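Local atomic coordinates of putative immunoglobulin A1 protease (Bacteroides ovatus, PDB entry 3N6Z), a protein that probably acts as a protease on immunoglobulin A1, though this activity is unproven, and is built largely of parallel strands in a solenoid-like stack. Residues Asn43-Asp46 with Ser47-Tyr50; Met51-Asn54 with Ala55-Arg59; Ala331-Ala334 with Glu335-Gly338. All coordinates share one frame; numbering follows the deposited sequence. Where two conformers were deposited one is given.

Contact 1 (Asn43-Asp46 with Ser47-Tyr50)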
ATOM      1  N   ASN A  43      -7.261  -5.825  25.534  1.00  9.75           N
ATOM      2  CA  ASN A  43      -5.916  -5.867  26.130  1.00  9.09           C
ATOM      3  C   ASN A  43      -4.823  -6.122  25.105  1.00  8.98           C
ATOM      4  O   ASN A  43      -3.678  -6.395  25.461  1.00 11.27           O
ATOM      5  CB  ASN A  43      -5.875  -6.885  27.285  1.00  9.42           C
ATOM      6  CG  ASN A  43      -6.006  -8.295  26.806  1.00  9.62           C
ATOM      7  OD1 ASN A  43      -6.097  -8.548  25.585  1.00 10.36           O
ATOM      8  ND2 ASN A  43      -5.958  -9.260  27.739  1.00 13.57           N
ATOM      9  N   GLY A  44      -5.154  -5.981  23.813  1.00  8.87           N
ATOM     10  CA  GLY A  44      -4.176  -6.148  22.748  1.00  8.71           C
ATOM     11  C   GLY A  44      -3.845  -7.574  22.371  1.00  9.65           C
ATOM     12  O   GLY A  44      -2.833  -7.798  21.689  1.00  8.68           O
ATOM     13  N   THR A  45      -4.706  -8.518  22.729  1.00 10.80           N
ATOM     14  CA  THR A  45      -4.526  -9.912  22.355  1.00 11.27           C
ATOM     15  C   THR A  45      -5.501 -10.322  21.242  1.00 10.09           C
ATOM     16  O   THR A  45      -6.456  -9.605  20.940  1.00 10.11           O
ATOM     17  CB  THR A  45      -4.713 -10.821  23.565  1.00 11.25           C
ATOM     18  OG1 THR A  45      -6.046 -10.690  24.041  1.00 12.90           O
ATOM     19  CG2 THR A  45      -3.707 -10.502  24.657  1.00 14.07           C
ATOM     20  N   ASP A  46      -5.296 -11.502  20.668  1.00 11.27           N
ATOM     21  CA  ASP A  46      -6.151 -11.994  19.600  1.00 11.59           C
ATOM     22  C   ASP A  46      -7.607 -12.080  20.091  1.00 11.06           C
ATOM     23  O   ASP A  46      -8.536 -11.681  19.374  1.00 13.53           O
ATOM     24  CB  ASP A  46      -5.682 -13.393  19.145  1.00 12.58           C
ATOM     25  CG  ASP A  46      -6.589 -13.990  18.104  1.00 20.80           C
ATOM     26  OD1 ASP A  46      -6.851 -13.349  17.075  1.00 24.46           O
ATOM     27  OD2 ASP A  46      -7.127 -15.072  18.362  1.00 26.94           O
ATOM     28  N   SER A  47      -7.819 -12.556  21.312  1.00 10.95           N
ATOM     29  CA  SER A  47      -9.196 -12.696  21.811  1.00 11.98           C
ATOM     30  C   SER A  47      -9.787 -11.371  22.293  1.00 10.87           C
ATOM     31  O   SER A  47     -11.013 -11.255  22.368  1.00 11.90           O
ATOM     32  CB  SER A  47      -9.264 -13.740  22.935  1.00 15.17           C
ATOM     33  OG  SER A  47      -8.531 -13.354  24.064  1.00 19.16           O
ATOM     34  N   LYS A  48      -8.938 -10.407  22.688  1.00  9.04           N
ATOM     35  CA  LYS A  48      -9.391  -9.101  23.202  1.00  8.61           C
ATOM     36  C   LYS A  48      -8.583  -7.969  22.530  1.00  8.51           C
ATOM     37  O   LYS A  48      -7.751  -7.326  23.166  1.00  9.79           O
ATOM     38  CB  LYS A  48      -9.280  -9.036  24.721  1.00 10.72           C
ATOM     39  CG  LYS A  48      -9.976 -10.183  25.460  1.00 11.57           C
ATOM     40  CD  LYS A  48      -9.896 -10.031  26.985  1.00 11.98           C
ATOM     41  CE  LYS A  48     -11.089  -9.341  27.527  1.00 14.13           C
ATOM     42  NZ  LYS A  48     -11.032  -9.213  29.030  1.00 13.60           N
ATOM     43  N   PRO A  49      -8.811  -7.747  21.225  1.00  8.66           N
ATOM     44  CA  PRO A  49      -8.047  -6.667  20.570  1.00  9.05           C
ATOM     45  C   PRO A  49      -8.399  -5.312  21.175  1.00  9.21           C
ATOM     46  O   PRO A  49      -9.513  -5.108  21.647  1.00  9.08           O
ATOM     47  CB  PRO A  49      -8.501  -6.755  19.103  1.00  9.06           C
ATOM     48  CG  PRO A  49      -9.834  -7.463  19.185  1.00 12.00           C
ATOM     49  CD  PRO A  49      -9.708  -8.435  20.280  1.00  9.53           C
ATOM     50  N   TYR A  50      -7.438  -4.398  21.204  1.00  8.48           N
ATOM     51  CA  TYR A  50      -7.744  -3.027  21.587  1.00  8.21           C
ATOM     52  C   TYR A  50      -8.723  -2.428  20.568  1.00  8.46           C
ATOM     53  O   TYR A  50      -8.444  -2.365  19.364  1.00  9.41           O
ATOM     54  CB  TYR A  50      -6.485  -2.196  21.625  1.00  8.04           C
ATOM     55  CG  TYR A  50      -5.546  -2.479  22.779  1.00  8.15           C
ATOM     56  CD1 TYR A  50      -5.974  -2.404  24.112  1.00  9.04           C
ATOM     57  CD2 TYR A  50      -4.195  -2.772  22.551  1.00  8.67           C
ATOM     58  CE1 TYR A  50      -5.082  -2.591  25.154  1.00  9.36           C
ATOM     59  CE2 TYR A  50      -3.310  -2.971  23.598  1.00  8.67           C
ATOM     60  CZ  TYR A  50      -3.748  -2.883  24.888  1.00  8.91           C
ATOM     61  OH  TYR A  50      -2.876  -3.065  25.927  1.00 10.77           O
TER
HETATM   62  O   HOH W   1      -6.672 -11.947  26.655  1.00 18.27           O

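Contact 2 (Met51-Asn54 with Ala55-Arg59)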
HETATM    1  N   MSE A  51      -9.884  -2.007  21.076  1.00  8.45           N
HETATM    2  CA  MSE A  51     -11.000  -1.537  20.257  0.70  7.83           C
HETATM    3  C   MSE A  51     -10.979  -0.004  20.184  1.00  8.34           C
HETATM    4  O   MSE A  51     -10.997   0.666  21.241  1.00 10.00           O
HETATM    5  CB  MSE A  51     -12.322  -2.066  20.832  0.70  9.43           C
HETATM    6  CG  MSE A  51     -13.529  -1.827  19.954  0.70  9.31           C
HETATM    7 SE   MSE A  51     -13.520  -2.781  18.295  0.52  8.40          SE
HETATM    8  CE  MSE A  51     -13.920  -4.543  19.020  0.70 14.24           C
ATOM      9  N   ILE A  52     -10.933   0.504  18.945  1.00  8.41           N
ATOM     10  CA  ILE A  52     -10.712   1.912  18.660  1.00  7.79           C
ATOM     11  C   ILE A  52     -12.005   2.527  18.119  1.00  8.60           C
ATOM     12  O   ILE A  52     -12.530   2.083  17.087  1.00  9.14           O
ATOM     13  CB  ILE A  52      -9.595   2.076  17.637  1.00  8.50           C
ATOM     14  CG1 ILE A  52      -8.267   1.524  18.187  1.00  8.45           C
ATOM     15  CG2 ILE A  52      -9.457   3.546  17.147  1.00  9.31           C
ATOM     16  CD1 ILE A  52      -7.267   1.145  17.060  1.00  9.73           C
HETATM   17  N   MSE A  53     -12.500   3.555  18.810  1.00  9.93           N
HETATM   18  CA  MSE A  53     -13.792   4.194  18.471  1.00 11.08           C
HETATM   19  C   MSE A  53     -13.698   5.625  17.986  1.00 10.77           C
HETATM   20  O   MSE A  53     -14.687   6.165  17.502  1.00 12.09           O
HETATM   21  CB  MSE A  53     -14.722   4.148  19.690  1.00 13.23           C
HETATM   22  CG  MSE A  53     -15.017   2.727  20.218  1.00 15.60           C
HETATM   23 SE   MSE A  53     -15.947   1.650  18.958  0.75 16.23          SE
HETATM   24  CE  MSE A  53     -17.645   2.563  18.918  1.00 20.60           C
ATOM     25  N   ASN A  54     -12.551   6.259  18.147  1.00 10.22           N
ATOM     26  CA  ASN A  54     -12.361   7.649  17.737  1.00 10.33           C
ATOM     27  C   ASN A  54     -10.879   7.927  17.515  1.00  8.76           C
ATOM     28  O   ASN A  54     -10.042   7.047  17.758  1.00  9.57           O
ATOM     29  CB  ASN A  54     -13.005   8.599  18.760  1.00 11.61           C
ATOM     30  CG  ASN A  54     -12.389   8.515  20.114  1.00 11.10           C
ATOM     31  OD1 ASN A  54     -11.171   8.455  20.247  1.00 12.12           O
ATOM     32  ND2 ASN A  54     -13.217   8.577  21.141  1.00 17.92           N
ATOM     33  N   ALA A  55     -10.541   9.122  17.066  1.00 10.30           N
ATOM     34  CA  ALA A  55      -9.155   9.458  16.729  1.00 10.25           C
ATOM     35  C   ALA A  55      -8.265   9.633  17.938  1.00 10.22           C
ATOM     36  O   ALA A  55      -7.052   9.447  17.844  1.00 11.63           O
ATOM     37  CB  ALA A  55      -9.089  10.698  15.831  1.00 12.68           C
ATOM     38  N   THR A  56      -8.838   9.961  19.081  1.00 10.86           N
ATOM     39  CA  THR A  56      -8.013  10.077  20.278  1.00 11.64           C
ATOM     40  C   THR A  56      -7.506   8.676  20.651  1.00  9.88           C
ATOM     41  O   THR A  56      -6.325   8.478  20.975  1.00 11.41           O
ATOM     42  CB  THR A  56      -8.792  10.662  21.426  1.00 11.12           C
ATOM     43  OG1 THR A  56      -9.307  11.938  21.050  1.00 15.39           O
ATOM     44  CG2 THR A  56      -7.908  10.822  22.671  1.00 16.75           C
ATOM     45  N   GLN A  57      -8.394   7.693  20.555  1.00  9.79           N
ATOM     46  CA  GLN A  57      -8.003   6.303  20.777  1.00  9.50           C
ATOM     47  C   GLN A  57      -6.987   5.807  19.730  1.00  7.90           C
ATOM     48  O   GLN A  57      -6.060   5.061  20.063  1.00  8.79           O
ATOM     49  CB  GLN A  57      -9.233   5.403  20.890  1.00  8.83           C
ATOM     50  CG  GLN A  57     -10.087   5.696  22.128  1.00  9.95           C
ATOM     51  CD  GLN A  57     -11.329   4.845  22.242  1.00 10.57           C
ATOM     52  OE1 GLN A  57     -11.594   4.024  21.413  1.00 12.23           O
ATOM     53  NE2 GLN A  57     -12.127   5.095  23.265  1.00 15.35           N
ATOM     54  N   ILE A  58      -7.159   6.166  18.468  1.00  8.72           N
ATOM     55  CA  ILE A  58      -6.196   5.741  17.480  1.00  8.44           C
ATOM     56  C   ILE A  58      -4.801   6.315  17.777  1.00  8.93           C
ATOM     57  O   ILE A  58      -3.777   5.652  17.521  1.00  9.30           O
ATOM     58  CB  ILE A  58      -6.667   6.007  16.008  1.00  9.37           C
ATOM     59  CG1 ILE A  58      -6.219   4.870  15.083  1.00  9.40           C
ATOM     60  CG2 ILE A  58      -6.213   7.338  15.492  1.00  9.54           C
ATOM     61  CD1 ILE A  58      -6.902   4.898  13.716  1.00 11.23           C
ATOM     62  N   ARG A  59      -4.755   7.497  18.374  1.00  9.52           N
ATOM     63  CA  ARG A  59      -3.495   8.105  18.800  1.00 10.00           C
ATOM     64  C   ARG A  59      -2.889   7.434  20.036  1.00  9.39           C
ATOM     65  O   ARG A  59      -1.738   7.677  20.339  1.00 13.70           O
ATOM     66  CB  ARG A  59      -3.672   9.607  18.997  1.00 11.53           C
ATOM     67  CG  ARG A  59      -3.914  10.314  17.662  1.00 11.74           C
ATOM     68  CD  ARG A  59      -4.519  11.692  17.807  1.00 13.19           C
ATOM     69  NE  ARG A  59      -3.611  12.546  18.551  1.00 12.22           N
ATOM     70  CZ  ARG A  59      -3.912  13.131  19.719  1.00 14.73           C
ATOM     71  NH1 ARG A  59      -5.146  13.070  20.242  1.00 17.25           N
ATOM     72  NH2 ARG A  59      -2.982  13.825  20.345  1.00 16.05           N
TER

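Contact 3 (Ala331-Ala334 with Glu335-Gly338)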
ATOM      1  N   ALA A 331      -4.298  -4.928 -22.613  1.00 10.25           N
ATOM      2  CA  ALA A 331      -5.314  -3.900 -22.578  1.00  9.28           C
ATOM      3  C   ALA A 331      -6.742  -4.457 -22.532  1.00  9.91           C
ATOM      4  O   ALA A 331      -7.063  -5.448 -23.202  1.00 11.23           O
ATOM      5  CB  ALA A 331      -5.145  -2.933 -23.751  1.00 10.66           C
ATOM      6  N   LYS A 332      -7.588  -3.783 -21.765  1.00  9.90           N
ATOM      7  CA  LYS A 332      -9.005  -4.063 -21.650  1.00  9.98           C
ATOM      8  C   LYS A 332      -9.812  -2.761 -21.635  1.00 10.01           C
ATOM      9  O   LYS A 332      -9.319  -1.719 -21.208  1.00 11.04           O
ATOM     10  CB  LYS A 332      -9.306  -4.846 -20.366  1.00  9.87           C
ATOM     11  CG  LYS A 332      -8.689  -6.256 -20.332  1.00 10.47           C
ATOM     12  CD  LYS A 332      -9.474  -7.173 -21.288  1.00 10.12           C
ATOM     13  CE  LYS A 332      -8.735  -8.435 -21.686  1.00 11.17           C
ATOM     14  NZ  LYS A 332      -9.630  -9.298 -22.511  1.00  9.89           N
ATOM     15  N   SER A 333     -11.079  -2.845 -22.034  1.00 10.85           N
ATOM     16  CA  SER A 333     -11.996  -1.721 -21.910  1.00 10.55           C
ATOM     17  C   SER A 333     -12.373  -1.515 -20.445  1.00 11.81           C
ATOM     18  O   SER A 333     -12.271  -2.433 -19.652  1.00 11.34           O
ATOM     19  CB  SER A 333     -13.272  -1.919 -22.737  1.00 10.80           C
ATOM     20  OG  SER A 333     -14.043  -2.970 -22.211  1.00 12.99           O
ATOM     21  N   ALA A 334     -12.935  -0.352 -20.153  1.00 12.06           N
ATOM     22  CA  ALA A 334     -13.467  -0.076 -18.815  1.00 12.76           C
ATOM     23  C   ALA A 334     -14.520  -1.116 -18.428  1.00 12.71           C
ATOM     24  O   ALA A 334     -14.548  -1.578 -17.292  1.00 13.99           O
ATOM     25  CB  ALA A 334     -14.049   1.367 -18.729  1.00 15.07           C
ATOM     26  N   GLU A 335     -15.421  -1.451 -19.369  1.00 14.17           N
ATOM     27  CA  GLU A 335     -16.491  -2.399 -19.072  1.00 14.75           C
ATOM     28  C   GLU A 335     -15.914  -3.780 -18.772  1.00 14.42           C
ATOM     29  O   GLU A 335     -16.307  -4.439 -17.798  1.00 15.09           O
ATOM     30  CB  GLU A 335     -17.500  -2.494 -20.224  1.00 18.13           C
ATOM     31  CG  GLU A 335     -18.684  -3.430 -19.923  1.00 26.75           C
ATOM     32  CD  GLU A 335     -19.577  -3.718 -21.149  1.00 36.08           C
ATOM     33  OE1 GLU A 335     -19.430  -3.045 -22.200  1.00 42.05           O
ATOM     34  OE2 GLU A 335     -20.417  -4.645 -21.052  1.00 40.34           O
ATOM     35  N   GLU A 336     -14.957  -4.206 -19.594  1.00 13.44           N
ATOM     36  CA  GLU A 336     -14.276  -5.481 -19.348  1.00 11.91           C
ATOM     37  C   GLU A 336     -13.580  -5.508 -17.997  1.00 12.01           C
ATOM     38  O   GLU A 336     -13.652  -6.511 -17.284  1.00 13.10           O
ATOM     39  CB  GLU A 336     -13.299  -5.803 -20.467  1.00 12.49           C
ATOM     40  CG  GLU A 336     -14.040  -6.108 -21.791  1.00 11.93           C
ATOM     41  CD  GLU A 336     -13.207  -5.946 -23.058  1.00 13.21           C
ATOM     42  OE1 GLU A 336     -12.023  -5.501 -23.014  1.00 12.48           O
ATOM     43  OE2 GLU A 336     -13.763  -6.257 -24.149  1.00 15.34           O
ATOM     44  N   LEU A 337     -12.864  -4.446 -17.685  1.00 12.45           N
ATOM     45  CA  LEU A 337     -12.137  -4.384 -16.392  1.00 12.30           C
ATOM     46  C   LEU A 337     -13.060  -4.437 -15.205  1.00 12.62           C
ATOM     47  O   LEU A 337     -12.758  -5.087 -14.218  1.00 13.18           O
ATOM     48  CB  LEU A 337     -11.306  -3.128 -16.276  1.00 13.06           C
ATOM     49  CG  LEU A 337      -9.970  -3.100 -16.925  1.00 14.34           C
ATOM     50  CD1 LEU A 337      -9.284  -1.773 -16.619  1.00 14.87           C
ATOM     51  CD2 LEU A 337      -9.077  -4.305 -16.498  1.00 13.89           C
ATOM     52  N   GLY A 338     -14.210  -3.778 -15.305  1.00 12.95           N
ATOM     53  CA  GLY A 338     -15.192  -3.858 -14.220  1.00 15.86           C
ATOM     54  C   GLY A 338     -15.610  -5.289 -13.951  1.00 15.54           C
ATOM     55  O   GLY A 338     -15.689  -5.689 -12.794  1.00 17.19           O
TER
HETATM   56  O   HOH W   2     -10.494  -7.498 -24.633  1.00 15.54           O

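Contact 1 (Asn43-Asp46 with Ser47-Tyr50)
Lys48 O is gripped by two sound backbone donors, Asn43 N at 2.8 Å and Thr45 N at 3.3 Å, which reach it from opposite faces of its carbonyl plane. Asn43 N comes in tilted 26° from that plane, whereas Thr45 N stands well above it, and Gly44 N adds a weak bond between the two. Three successive amides thus curl round one oxygen, a nest-like turn that the positive phi of Gly44 (79°) makes possible. A second cluster of bonds centres on Thr45 OG1. This hydroxyl, swung between the backbone N and carbonyl carbon (chi1 63°), donates a hydrogen bond to Asn43 OD1 in the carbonyl plane, on a lone pair, with Thr45 OG1 and Asn43 OD1 2.6 Å apart. Thr45 OG1 also accepts from Lys48 N at 3.2 Å and from a water that itself accepts from Asn43 ND2, so the amide is held at both ends. The side chains of Asn43 and Lys48 cross at about a right angle, with Asn43 OD1 3.3 Å from Lys48 CB. Over one face of the Tyr50 ring lies the Asn43-Gly44 peptide, and Gly44 CA makes a CH-pi contact 3.7 Å from the ring centroid. The turn precedes strand 50-52: Tyr50 also stacks on Phe39, and Gly44 and Tyr50 bond through their backbones to Tyr72 of the parallel strand 71-75.

Contact 2 (Met51-Asn54 with Ala55-Arg59)
With chi1 at 63°, Asn54 CG sits between its own backbone N and carbonyl carbon, which turns OD1 over the first turn of the helix; Gln57, its CG anti to the carbonyl carbon (chi1 -66°) and its chain extended beyond, runs back toward the strand. Asn54 OD1 accepts from Gln57 N at 2.9 Å in a nearly straight bond, the donor lying almost in line with the side-chain C=O. Gln57 OE1 in turn accepts from Met53 N at 2.8 Å, the donor tilted 32° from the amide plane. One residue therefore gives its backbone N-H to the cap and uses its side chain to accept from the backbone N-H of the residue before the cap. The Met53 and Gln57 side chains lie side by side and point the same way, with Met53 CB 3.6 Å from Gln57 OE1. Ile52 CG2 also packs 3.9 Å from Ile58 CB, and both isoleucines touch Ile79 of strand 79-80. The first backbone bond of the helix, Ile58 N to Asn54 O at 3.1 Å, closes the turn. This is an asparagine N-cap on helix 55-58, supplemented by the bond from Met53 N to the Gln57 side chain, at a strand-to-helix junction where the chain leaves strand 50-52.

Contact 3 (Ala331-Ala334 with Glu335-Gly338)
Glu336 OE1 is met from above its carboxylate plane, 44° out of it, by the backbone N-H of Ser333, and the bond is almost straight at 173° and measures 3.0 Å between Ser333 N and Glu336 OE1. In the other direction Ser333 OG accepts from Glu336 N at 3.0 Å, so the two residues exchange one bond each way. Ser333 OG reaches this amide because it is placed between its backbone N and carbonyl carbon (chi1 67°), while Glu336 CG lies anti to the carbonyl carbon and the extended chain beyond carries the carboxylate back past the serine. The fit is close, with Ser333 OG 3.2 Å from Glu336 CG. Lys332 crosses the glutamate at about a right angle and lays its aliphatic part against it, Lys332 CD coming 3.5 Å from Glu336 OE1. The ammonium stays beyond salt-bridge distance, Lys332 NZ being 4.5 Å from Glu336 OE1, but a water accepts from Lys332 NZ and donates to Glu336 OE1 and so joins the charges. Glu336 OE1 thus accepts from both a backbone N-H and a water, and the nearby lysine and helix N-terminus would be expected to favour its charged form. Next to this, Leu337 CD2 packs 3.9 Å from Lys332 CB, and the leucine also touches Tyr300 and Cys302 of strand 299-302 and Trp271 in a loop. Backbone bonds from Leu337 N to Ser333 O and from Gly338 N to Ala334 O start the regular helical pattern. Ser333 as N-cap and Glu336 as N3 form a classic capping box, here starting helix 334-344 directly after strand 330-332, an outermost strand of its nine-stranded parallel sheet.

How the contacts relate
Contacts 1 and 2 are consecutive: the turn 43-50 runs straight into 51-59, with centres 15 Å apart, and strand 50-52 begins in contact 1 and ends in contact 2. That strand pairs in parallel with 71-75 at the N-terminal end of the stacked strands. Contact 3 comes some 270 residues later, about 42 Å from contact 1 and 39 Å from contact 2 between centres, on strand 330-332 and helix 334-344, with no touch to either. The elongated stack of parallel strands lies between. Contacts 2 and 3 both turn a strand into a helix through an N-cap, so capped helices occur near both ends of the solenoid-like body.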